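Eukaryotic peptide chain release factor GTP-binding subunit (Schizosaccharomyces pombe, PDB 1R5B) is the GTP-binding subunit of the eukaryotic peptide chain release factor, a translation factor of the elongation factor Tu family built from a P-loop GTP-binding domain and beta-barrel domains. Local coordinates at residues F274-A279 with Y350-T355; L285-E290 with L337-D342; G291-G296 with D333-R338; G296-N301 with L313-I318. All coordinates share one frame; numbering follows the deposited sequence.

Interaction 1. Residues F274-A279 with Y350-T355; sequences FIMPIA and YVLTST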
# COMPACT_ATOMS: atom_id res chain seq x y z
N PHE A 274 -7.97 -6.70 10.19
CA PHE A 274 -8.68 -6.90 8.92
C PHE A 274 -9.69 -5.77 8.69
O PHE A 274 -10.43 -5.39 9.61
CB PHE A 274 -9.38 -8.26 8.96
CG PHE A 274 -10.18 -8.61 7.71
CD1 PHE A 274 -9.56 -8.81 6.49
CD2 PHE A 274 -11.56 -8.78 7.79
CE1 PHE A 274 -10.30 -9.15 5.35
CE2 PHE A 274 -12.31 -9.13 6.65
CZ PHE A 274 -11.68 -9.31 5.43
N ILE A 275 -9.68 -5.23 7.48
CA ILE A 275 -10.66 -4.25 7.02
C ILE A 275 -10.99 -4.53 5.56
O ILE A 275 -10.10 -4.58 4.73
CB ILE A 275 -10.09 -2.84 7.13
CG1 ILE A 275 -9.69 -2.53 8.59
CG2 ILE A 275 -11.12 -1.83 6.59
CD1 ILE A 275 -8.97 -1.21 8.78
N MET A 276 -12.28 -4.71 5.24
CA MET A 276 -12.74 -4.93 3.86
C MET A 276 -14.12 -4.31 3.70
O MET A 276 -15.10 -4.90 4.13
CB MET A 276 -12.83 -6.42 3.50
CG MET A 276 -13.27 -6.65 2.04
SD MET A 276 -13.87 -8.27 1.60
CE MET A 276 -15.44 -8.13 1.97
N PRO A 277 -14.19 -3.14 3.08
CA PRO A 277 -15.49 -2.57 2.68
C PRO A 277 -16.23 -3.50 1.73
O PRO A 277 -15.60 -4.10 0.86
CB PRO A 277 -15.10 -1.27 1.96
CG PRO A 277 -13.71 -0.95 2.46
CD PRO A 277 -13.07 -2.25 2.73
N ILE A 278 -17.54 -3.63 1.90
CA ILE A 278 -18.35 -4.54 1.11
C ILE A 278 -18.79 -3.84 -0.16
O ILE A 278 -19.53 -2.89 -0.09
CB ILE A 278 -19.58 -5.00 1.91
CG1 ILE A 278 -19.12 -5.78 3.16
CG2 ILE A 278 -20.50 -5.84 1.04
CD1 ILE A 278 -20.24 -6.11 4.13
N ALA A 279 -18.29 -4.29 -1.31
CA ALA A 279 -18.70 -3.74 -2.60
C ALA A 279 -19.96 -4.40 -3.14
O ALA A 279 -20.75 -3.74 -3.80
CB ALA A 279 -17.58 -3.86 -3.60
N TYR A 350 -20.99 -1.11 4.44
CA TYR A 350 -20.60 -1.67 5.72
C TYR A 350 -19.28 -2.38 5.52
O TYR A 350 -18.89 -2.66 4.39
CB TYR A 350 -21.67 -2.64 6.23
CG TYR A 350 -22.95 -1.99 6.73
CD1 TYR A 350 -23.95 -2.77 7.31
CD2 TYR A 350 -23.16 -0.61 6.65
CE1 TYR A 350 -25.13 -2.20 7.78
CE2 TYR A 350 -24.35 -0.03 7.13
CZ TYR A 350 -25.33 -0.84 7.69
OH TYR A 350 -26.50 -0.31 8.17
N VAL A 351 -18.59 -2.68 6.60
CA VAL A 351 -17.21 -3.10 6.49
C VAL A 351 -16.96 -4.34 7.32
O VAL A 351 -17.27 -4.35 8.51
CB VAL A 351 -16.26 -1.97 6.91
CG1 VAL A 351 -14.81 -2.45 6.88
CG2 VAL A 351 -16.43 -0.76 6.02
N LEU A 352 -16.42 -5.37 6.69
CA LEU A 352 -15.98 -6.55 7.42
C LEU A 352 -14.70 -6.17 8.11
O LEU A 352 -13.86 -5.48 7.54
CB LEU A 352 -15.76 -7.74 6.49
CG LEU A 352 -16.96 -8.11 5.63
CD1 LEU A 352 -16.68 -9.39 4.87
CD2 LEU A 352 -18.24 -8.25 6.46
N THR A 353 -14.56 -6.60 9.35
CA THR A 353 -13.38 -6.25 10.10
C THR A 353 -13.10 -7.21 11.25
O THR A 353 -13.85 -8.15 11.52
CB THR A 353 -13.51 -4.81 10.60
OG1 THR A 353 -12.26 -4.39 11.16
CG2 THR A 353 -14.49 -4.70 11.74
N SER A 354 -11.95 -6.99 11.87
CA SER A 354 -11.52 -7.75 13.03
C SER A 354 -12.49 -7.62 14.18
O SER A 354 -12.97 -6.53 14.47
CB SER A 354 -10.17 -7.21 13.49
OG SER A 354 -9.68 -7.90 14.62
N THR A 355 -12.75 -8.72 14.87
CA THR A 355 -13.56 -8.68 16.08
C THR A 355 -12.79 -8.09 17.26
O THR A 355 -13.41 -7.53 18.16
CB THR A 355 -14.07 -10.07 16.48
OG1 THR A 355 -12.96 -10.94 16.70
CG2 THR A 355 -14.87 -10.70 15.35
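L352 fills the apolar centre of this contact. The contact is an antiparallel strand pair in the beta-barrel that follows the GTP-binding domain, as in other EF-Tu-like factors. Three side chains of 274-279 close in on L352. M276 lies alongside it and points the same way. The bend at chi3 (87°) brings its terminal methyl CE to CD1 of L352 at 3.4 Å, which is tight packing. I278 crosses L352 at about a right angle, with CD1 of I278 3.7 Å from CD2 of L352. The F274 ring comes from the other end of the pair. Its CG is anti to the backbone N, and ring atom CE2 meets L352 CB at 3.7 Å. This buried face continues into V335 and L337 of strand 334-340 and V306 of strand 302-307.

I275, P277, V351 and T353 lie on the opposite face of the sheet. There I275 CG2 meets V351 CG1 at 3.8 Å, and M445 of helix 443-446 packs on the first three.

The backbones are joined in regular register. M276 and L352 form a hydrogen-bonded pair. M276 N reaches L352 O at 2.9 Å, in the plane of that carbonyl. L352 N bonds back to M276 O from above the carbonyl plane. I278 N meets Y350 O at 3.0 Å, nearly along the C=O axis.

At the polar edge F274 O takes two donors, S354 N and T353 OG1. T353 OG1 is also bonded to V359 N. With OG1 anti to its own backbone N, T353 OG1 reaches F274 O at 2.6 Å, nearly along the C=O axis.

Interaction 2. Residues L285-E290 with L337-D342; sequences LGTILE and LRVRGD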
# COMPACT_ATOMS: atom_id res chain seq x y z
N LEU A 285 -24.56 -19.82 -2.79
CA LEU A 285 -25.08 -20.97 -2.06
C LEU A 285 -24.82 -20.65 -0.61
O LEU A 285 -23.95 -21.23 0.04
CB LEU A 285 -24.38 -22.27 -2.50
CG LEU A 285 -24.98 -23.60 -2.02
CD1 LEU A 285 -26.18 -24.02 -2.88
CD2 LEU A 285 -23.92 -24.70 -2.01
N GLY A 286 -25.60 -19.69 -0.12
CA GLY A 286 -25.26 -18.91 1.05
C GLY A 286 -24.94 -17.49 0.61
O GLY A 286 -24.85 -17.22 -0.59
N THR A 287 -24.78 -16.59 1.57
CA THR A 287 -24.57 -15.17 1.27
C THR A 287 -23.11 -14.92 0.88
O THR A 287 -22.20 -15.54 1.42
CB THR A 287 -24.98 -14.30 2.48
OG1 THR A 287 -26.40 -14.37 2.66
CG2 THR A 287 -24.72 -12.82 2.22
N ILE A 288 -22.90 -14.00 -0.07
CA ILE A 288 -21.58 -13.68 -0.58
C ILE A 288 -21.32 -12.19 -0.41
O ILE A 288 -22.16 -11.37 -0.77
CB ILE A 288 -21.44 -14.06 -2.07
CG1 ILE A 288 -21.72 -15.55 -2.30
CG2 ILE A 288 -20.04 -13.70 -2.59
CD1 ILE A 288 -20.80 -16.49 -1.52
N LEU A 289 -20.15 -11.84 0.12
CA LEU A 289 -19.75 -10.45 0.29
C LEU A 289 -18.45 -10.22 -0.47
O LEU A 289 -17.42 -10.81 -0.12
CB LEU A 289 -19.59 -10.11 1.77
CG LEU A 289 -20.82 -10.35 2.63
CD1 LEU A 289 -20.52 -10.04 4.08
CD2 LEU A 289 -22.00 -9.51 2.15
N GLU A 290 -18.50 -9.37 -1.50
CA GLU A 290 -17.34 -9.07 -2.33
C GLU A 290 -16.76 -7.73 -1.94
O GLU A 290 -17.48 -6.83 -1.56
CB GLU A 290 -17.72 -9.11 -3.83
CG GLU A 290 -17.64 -7.78 -4.59
CD GLU A 290 -16.35 -7.62 -5.40
OE1 GLU A 290 -16.43 -7.77 -6.66
OE2 GLU A 290 -15.27 -7.33 -4.81
N LEU A 337 -16.39 -13.59 -0.47
CA LEU A 337 -16.44 -14.34 0.77
C LEU A 337 -17.83 -14.89 1.01
O LEU A 337 -18.78 -14.13 1.16
CB LEU A 337 -16.09 -13.41 1.92
CG LEU A 337 -14.81 -12.57 1.80
CD1 LEU A 337 -14.62 -11.80 3.09
CD2 LEU A 337 -13.59 -13.44 1.52
N ARG A 338 -17.97 -16.21 1.05
CA ARG A 338 -19.20 -16.78 1.58
C ARG A 338 -19.18 -16.61 3.10
O ARG A 338 -18.15 -16.83 3.73
CB ARG A 338 -19.37 -18.25 1.22
CG ARG A 338 -20.70 -18.82 1.72
CD ARG A 338 -21.07 -20.19 1.20
NE ARG A 338 -21.27 -20.19 -0.25
CZ ARG A 338 -20.35 -20.51 -1.15
NH1 ARG A 338 -19.13 -20.86 -0.79
NH2 ARG A 338 -20.67 -20.48 -2.44
N VAL A 339 -20.32 -16.21 3.66
CA VAL A 339 -20.44 -15.99 5.09
C VAL A 339 -21.65 -16.70 5.67
O VAL A 339 -22.59 -17.01 4.97
CB VAL A 339 -20.50 -14.48 5.44
CG1 VAL A 339 -19.25 -13.77 4.97
CG2 VAL A 339 -21.74 -13.81 4.85
N ARG A 340 -21.59 -16.94 6.98
CA ARG A 340 -22.59 -17.73 7.69
C ARG A 340 -23.03 -16.97 8.94
O ARG A 340 -22.20 -16.36 9.63
CB ARG A 340 -21.98 -19.08 8.09
CG ARG A 340 -22.90 -19.99 8.88
CD ARG A 340 -22.19 -21.18 9.48
NE ARG A 340 -22.31 -22.37 8.64
CZ ARG A 340 -22.95 -23.49 8.98
NH1 ARG A 340 -23.56 -23.63 10.15
NH2 ARG A 340 -22.98 -24.50 8.12
N GLY A 341 -24.34 -17.04 9.23
CA GLY A 341 -24.94 -16.36 10.37
C GLY A 341 -26.05 -15.38 9.98
O GLY A 341 -26.57 -15.42 8.84
N ASP A 342 -26.38 -14.49 10.93
CA ASP A 342 -27.41 -13.47 10.73
C ASP A 342 -26.94 -12.25 9.91
O ASP A 342 -26.43 -11.27 10.48
CB ASP A 342 -27.94 -13.00 12.08
CG ASP A 342 -29.30 -12.36 11.98
OD1 ASP A 342 -30.02 -12.37 12.99
OD2 ASP A 342 -29.73 -11.84 10.92
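Strands 287-292 and 334-340 of the beta-barrel domain pair here in antiparallel fashion. The pair is strongly twisted, with 134° between the N-to-C directions of the short strand segments.

L289 and L337 form a hydrogen-bonded pair. L289 N bonds to L337 O at 2.9 Å, and L337 N returns to L289 O at 3.0 Å. Both donors stand above the plane of the carbonyl they address. Further along, V339 N meets T287 O at 3.0 Å, this time in the carbonyl plane.

On the face of T287, L289, L337 and V339 the packing is aliphatic. The L289 side chain crosses V339 at about a right angle, and its CD1 sits 4.0 Å from V339 CG2. T287 CB also rests on that methyl, while T287 OG1 is hydrogen-bonded to K283 and D343.

I288 and R338 share the other face. The chi2 of I288 (-59°) folds its CD1 over to R338 CA, 3.5 Å away. The same methyl lies over one face of the R338 guanidinium, offset toward its rim. The arginine leaves its strand with CG anti to the backbone N and bends at chi3 (-64°). This brings R338 NE to L285 O at 2.9 Å, but the hydrogen bond is weak because it is bent. The firmer polar partner of the guanidinium is Y319 OH, which binds NH1.

Strand 275-283 flanks 287-292 on one side, and strand 311-319 flanks 334-340 on the other. L352 of strand 351-353 touches both L289 and L337 on their shared face.

Interaction 3. Residues G291-G296 with D333-R338; sequences GKIEAG and DQVRLR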
# COMPACT_ATOMS: atom_id res chain seq x y z
N GLY A 291 -15.43 -7.62 -2.05
CA GLY A 291 -14.74 -6.38 -1.75
C GLY A 291 -13.23 -6.51 -1.85
O GLY A 291 -12.70 -7.60 -2.10
N LYS A 292 -12.54 -5.39 -1.65
CA LYS A 292 -11.08 -5.34 -1.68
C LYS A 292 -10.60 -5.19 -0.24
O LYS A 292 -11.03 -4.28 0.45
CB LYS A 292 -10.59 -4.15 -2.52
CG LYS A 292 -9.07 -4.08 -2.82
CD LYS A 292 -8.61 -2.61 -3.08
CE LYS A 292 -7.19 -2.53 -3.67
NZ LYS A 292 -6.53 -1.15 -3.63
N ILE A 293 -9.72 -6.08 0.20
CA ILE A 293 -9.18 -6.00 1.55
C ILE A 293 -8.27 -4.77 1.65
O ILE A 293 -7.33 -4.64 0.88
CB ILE A 293 -8.43 -7.27 1.90
CG1 ILE A 293 -9.35 -8.48 1.74
CG2 ILE A 293 -7.92 -7.18 3.33
CD1 ILE A 293 -8.66 -9.82 1.91
N GLU A 294 -8.59 -3.85 2.55
CA GLU A 294 -7.81 -2.62 2.73
C GLU A 294 -6.69 -2.78 3.75
O GLU A 294 -5.67 -2.10 3.66
CB GLU A 294 -8.70 -1.46 3.12
CG GLU A 294 -9.71 -1.09 2.05
CD GLU A 294 -9.08 -0.67 0.73
OE1 GLU A 294 -7.94 -0.13 0.71
OE2 GLU A 294 -9.75 -0.88 -0.29
N ALA A 295 -6.89 -3.68 4.69
CA ALA A 295 -5.89 -3.94 5.70
C ALA A 295 -6.04 -5.34 6.21
O ALA A 295 -7.14 -5.90 6.21
CB ALA A 295 -6.07 -2.94 6.86
N GLY A 296 -4.94 -5.91 6.67
CA GLY A 296 -4.93 -7.14 7.43
C GLY A 296 -5.05 -8.36 6.55
O GLY A 296 -4.76 -8.31 5.36
N ASP A 333 -6.00 -7.63 -2.05
CA ASP A 333 -6.70 -8.66 -2.80
C ASP A 333 -8.17 -8.29 -2.94
O ASP A 333 -8.77 -7.74 -2.01
CB ASP A 333 -6.61 -10.01 -2.09
CG ASP A 333 -5.20 -10.57 -2.08
OD1 ASP A 333 -4.31 -10.02 -2.76
OD2 ASP A 333 -4.91 -11.57 -1.41
N GLN A 334 -8.72 -8.59 -4.11
CA GLN A 334 -10.16 -8.53 -4.35
C GLN A 334 -10.70 -9.93 -4.13
O GLN A 334 -10.32 -10.86 -4.82
CB GLN A 334 -10.48 -8.04 -5.76
CG GLN A 334 -11.50 -6.87 -5.80
CD GLN A 334 -10.84 -5.52 -6.07
OE1 GLN A 334 -9.73 -5.45 -6.60
NE2 GLN A 334 -11.54 -4.44 -5.74
N VAL A 335 -11.58 -10.07 -3.15
CA VAL A 335 -12.09 -11.37 -2.74
C VAL A 335 -13.60 -11.43 -2.76
O VAL A 335 -14.28 -10.41 -2.78
CB VAL A 335 -11.59 -11.74 -1.33
CG1 VAL A 335 -10.07 -11.93 -1.35
CG2 VAL A 335 -12.00 -10.69 -0.29
N ARG A 336 -14.10 -12.66 -2.76
CA ARG A 336 -15.52 -12.96 -2.64
C ARG A 336 -15.66 -13.98 -1.51
O ARG A 336 -15.11 -15.08 -1.59
CB ARG A 336 -16.06 -13.53 -3.95
CG ARG A 336 -16.07 -12.51 -5.07
CD ARG A 336 -15.44 -13.01 -6.37
NE ARG A 336 -15.27 -11.93 -7.35
CZ ARG A 336 -15.60 -12.02 -8.65
NH1 ARG A 336 -16.11 -13.13 -9.16
NH2 ARG A 336 -15.40 -10.97 -9.44
N LEU A 337 -16.39 -13.59 -0.47
CA LEU A 337 -16.44 -14.34 0.77
C LEU A 337 -17.83 -14.89 1.01
O LEU A 337 -18.78 -14.13 1.16
CB LEU A 337 -16.09 -13.41 1.92
CG LEU A 337 -14.81 -12.57 1.80
CD1 LEU A 337 -14.62 -11.80 3.09
CD2 LEU A 337 -13.59 -13.44 1.52
N ARG A 338 -17.97 -16.21 1.05
CA ARG A 338 -19.20 -16.78 1.58
C ARG A 338 -19.18 -16.61 3.10
O ARG A 338 -18.15 -16.83 3.73
CB ARG A 338 -19.37 -18.25 1.22
CG ARG A 338 -20.70 -18.82 1.72
CD ARG A 338 -21.07 -20.19 1.20
NE ARG A 338 -21.27 -20.19 -0.25
CZ ARG A 338 -20.35 -20.51 -1.15
NH1 ARG A 338 -19.13 -20.86 -0.79
NH2 ARG A 338 -20.67 -20.48 -2.44
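Backbone hydrogen bonds carry most of this contact. G291 and V335 form an antiparallel hydrogen-bonded pair. G291 N reaches V335 O at 3.1 Å, and V335 N reaches G291 O at 2.9 Å. Past this pair, I293 N bonds to D333 O at 2.9 Å. All three donors approach nearly along the C=O axis, and the bonds are fairly straight. Between them, K292 CA and Q334 CA point hydrogens at D333 O and G291 O in weaker C-H...O contacts.

Apolar contact is small. I293 crosses V335 at about a right angle, with I293 CG1 4.0 Å from V335 CG2. I318 also packs on V335.

Polar side chains meet on the more open face. The amide of Q334 bends back at chi2 over the base of K292, where NE2 lies 3.4 Å from K292 CB. This is van der Waals contact. The K292 chain runs on extended to a cation-pi contact with Y444. D333 OD2 is held by I330 N.

Just beyond, the regular pattern is broken: E294 and A295 both face I275 of the adjoining strand, bonding to it through E294 N and A295 O, as a classic beta bulge.

Interaction 4. Residues G296-N301 with L313-I318; sequences GSIKKN and LEVTAI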
# COMPACT_ATOMS: atom_id res chain seq x y z
N GLY A 296 -4.94 -5.91 6.67
CA GLY A 296 -4.93 -7.14 7.43
C GLY A 296 -5.05 -8.36 6.55
O GLY A 296 -4.76 -8.31 5.36
N SER A 297 -5.47 -9.46 7.14
CA SER A 297 -5.61 -10.72 6.40
C SER A 297 -6.81 -11.52 6.89
O SER A 297 -7.37 -11.24 7.94
CB SER A 297 -4.33 -11.54 6.56
OG SER A 297 -4.27 -12.07 7.86
N ILE A 298 -7.18 -12.54 6.14
CA ILE A 298 -8.33 -13.37 6.48
C ILE A 298 -8.06 -14.83 6.08
O ILE A 298 -7.53 -15.10 5.00
CB ILE A 298 -9.61 -12.78 5.81
CG1 ILE A 298 -10.88 -13.44 6.32
CG2 ILE A 298 -9.57 -12.93 4.29
CD1 ILE A 298 -11.32 -12.96 7.63
N LYS A 299 -8.37 -15.75 6.99
CA LYS A 299 -8.27 -17.19 6.75
C LYS A 299 -9.68 -17.75 6.52
O LYS A 299 -10.67 -17.14 6.92
CB LYS A 299 -7.66 -17.89 7.98
CG LYS A 299 -6.12 -17.81 8.10
CD LYS A 299 -5.63 -17.36 9.51
CE LYS A 299 -5.04 -18.49 10.37
NZ LYS A 299 -3.73 -18.11 11.00
N LYS A 300 -9.77 -18.91 5.90
CA LYS A 300 -11.02 -19.64 5.83
C LYS A 300 -11.42 -20.08 7.24
O LYS A 300 -10.56 -20.47 8.04
CB LYS A 300 -10.88 -20.87 4.92
CG LYS A 300 -12.20 -21.56 4.56
CD LYS A 300 -11.94 -22.91 3.90
CE LYS A 300 -13.18 -23.81 3.89
NZ LYS A 300 -14.03 -23.55 2.70
N ASN A 301 -12.71 -20.01 7.52
CA ASN A 301 -13.27 -20.30 8.85
C ASN A 301 -12.81 -19.32 9.93
O ASN A 301 -12.47 -19.72 11.04
CB ASN A 301 -12.99 -21.73 9.26
CG ASN A 301 -13.52 -22.72 8.24
OD1 ASN A 301 -14.73 -22.96 8.17
ND2 ASN A 301 -12.62 -23.30 7.45
N LEU A 313 -20.00 -12.57 11.98
CA LEU A 313 -20.28 -13.59 10.96
C LEU A 313 -19.05 -14.48 10.76
O LEU A 313 -17.93 -14.07 11.03
CB LEU A 313 -20.60 -12.94 9.62
CG LEU A 313 -21.87 -12.09 9.47
CD1 LEU A 313 -21.81 -11.34 8.15
CD2 LEU A 313 -23.14 -12.96 9.54
N GLU A 314 -19.26 -15.69 10.27
CA GLU A 314 -18.16 -16.58 9.96
C GLU A 314 -17.91 -16.63 8.45
O GLU A 314 -18.82 -16.90 7.68
CB GLU A 314 -18.44 -17.97 10.50
CG GLU A 314 -17.19 -18.85 10.57
CD GLU A 314 -17.49 -20.32 10.79
OE1 GLU A 314 -18.68 -20.69 10.99
OE2 GLU A 314 -16.52 -21.11 10.77
N VAL A 315 -16.68 -16.35 8.04
CA VAL A 315 -16.26 -16.57 6.66
C VAL A 315 -15.98 -18.07 6.41
O VAL A 315 -14.99 -18.60 6.91
CB VAL A 315 -14.99 -15.75 6.36
CG1 VAL A 315 -14.42 -16.09 4.98
CG2 VAL A 315 -15.31 -14.26 6.46
N THR A 316 -16.85 -18.74 5.66
CA THR A 316 -16.70 -20.18 5.38
C THR A 316 -15.95 -20.49 4.09
O THR A 316 -15.57 -21.65 3.86
CB THR A 316 -18.08 -20.88 5.35
OG1 THR A 316 -18.90 -20.33 4.31
CG2 THR A 316 -18.86 -20.62 6.63
N ALA A 317 -15.76 -19.49 3.24
CA ALA A 317 -15.00 -19.69 2.01
C ALA A 317 -14.53 -18.37 1.40
O ALA A 317 -15.20 -17.36 1.54
CB ALA A 317 -15.82 -20.48 0.99
N ILE A 318 -13.39 -18.43 0.71
CA ILE A 318 -12.80 -17.29 0.03
C ILE A 318 -12.56 -17.64 -1.44
O ILE A 318 -12.13 -18.74 -1.75
CB ILE A 318 -11.45 -16.92 0.68
CG1 ILE A 318 -11.61 -16.74 2.20
CG2 ILE A 318 -10.86 -15.65 0.06
CD1 ILE A 318 -10.30 -16.58 2.94
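K300 runs anti at its first three torsions and then bends at chi4 (87°), which swings the ammonium back onto strand 311-319. K300 NZ bonds to T316 O at 2.7 Å, in the plane of that carbonyl. The aliphatic part of the chain lies along the same oxygen, with K300 CG 3.4 Å from T316 O. NZ also has a long, weak ion pair with E325.

T316 has a turn-like psi of -13°, unusual within a strand. As a result the V315 and T316 carbonyls both lean toward 296-301. N301, in the left-handed helical region of the backbone, uses the first of them. Its N lies 2.7 Å from V315 O, but the hydrogen bond is weak because it is bent. The N301 side chain, with CG anti to the carbonyl carbon, crosses the extended E314 obliquely. N301 OD1 and E314 OE2 come to 3.7 Å of each other.

The apolar part lies on the buried side. I318 CD1 carries it, 4.0 Å from I298 CG2, which takes the crowded position between the backbone N and carbonyl carbon of I298. The same methyl reaches the backbone, with I318 CD1 3.8 Å from K300 N. V315 adds a looser contact to I298 CD1.

The two strands are not paired in the barrel. Their short segments run 103° apart, and strand 325-330 bonds to both. Strand 302-307 supplies V304, which packs on I298 and V315, while strand 334-340 flanks 311-319 and lays R338 against T316 and A317.

All four contacts lie in one beta-barrel domain. From the N terminus, the chain enters at 274-279, turns back through 285-290 and 291-296, and passes G296 into 296-301. It then returns in reverse order. Interaction 4 closes the shortest loop. Interactions 2 and 3 both enclose it and end on the same stretch of 333-342; interaction 1 closes the outermost loop at 350-355. Interactions 2 and 3 are successive parts of one strand pair and share L337 and R338. Interactions 3 and 4 share G296. R338 and R340 pair by backbone with 313-318, linking interactions 2 and 4. A279 pairs with E290, linking interactions 1 and 2.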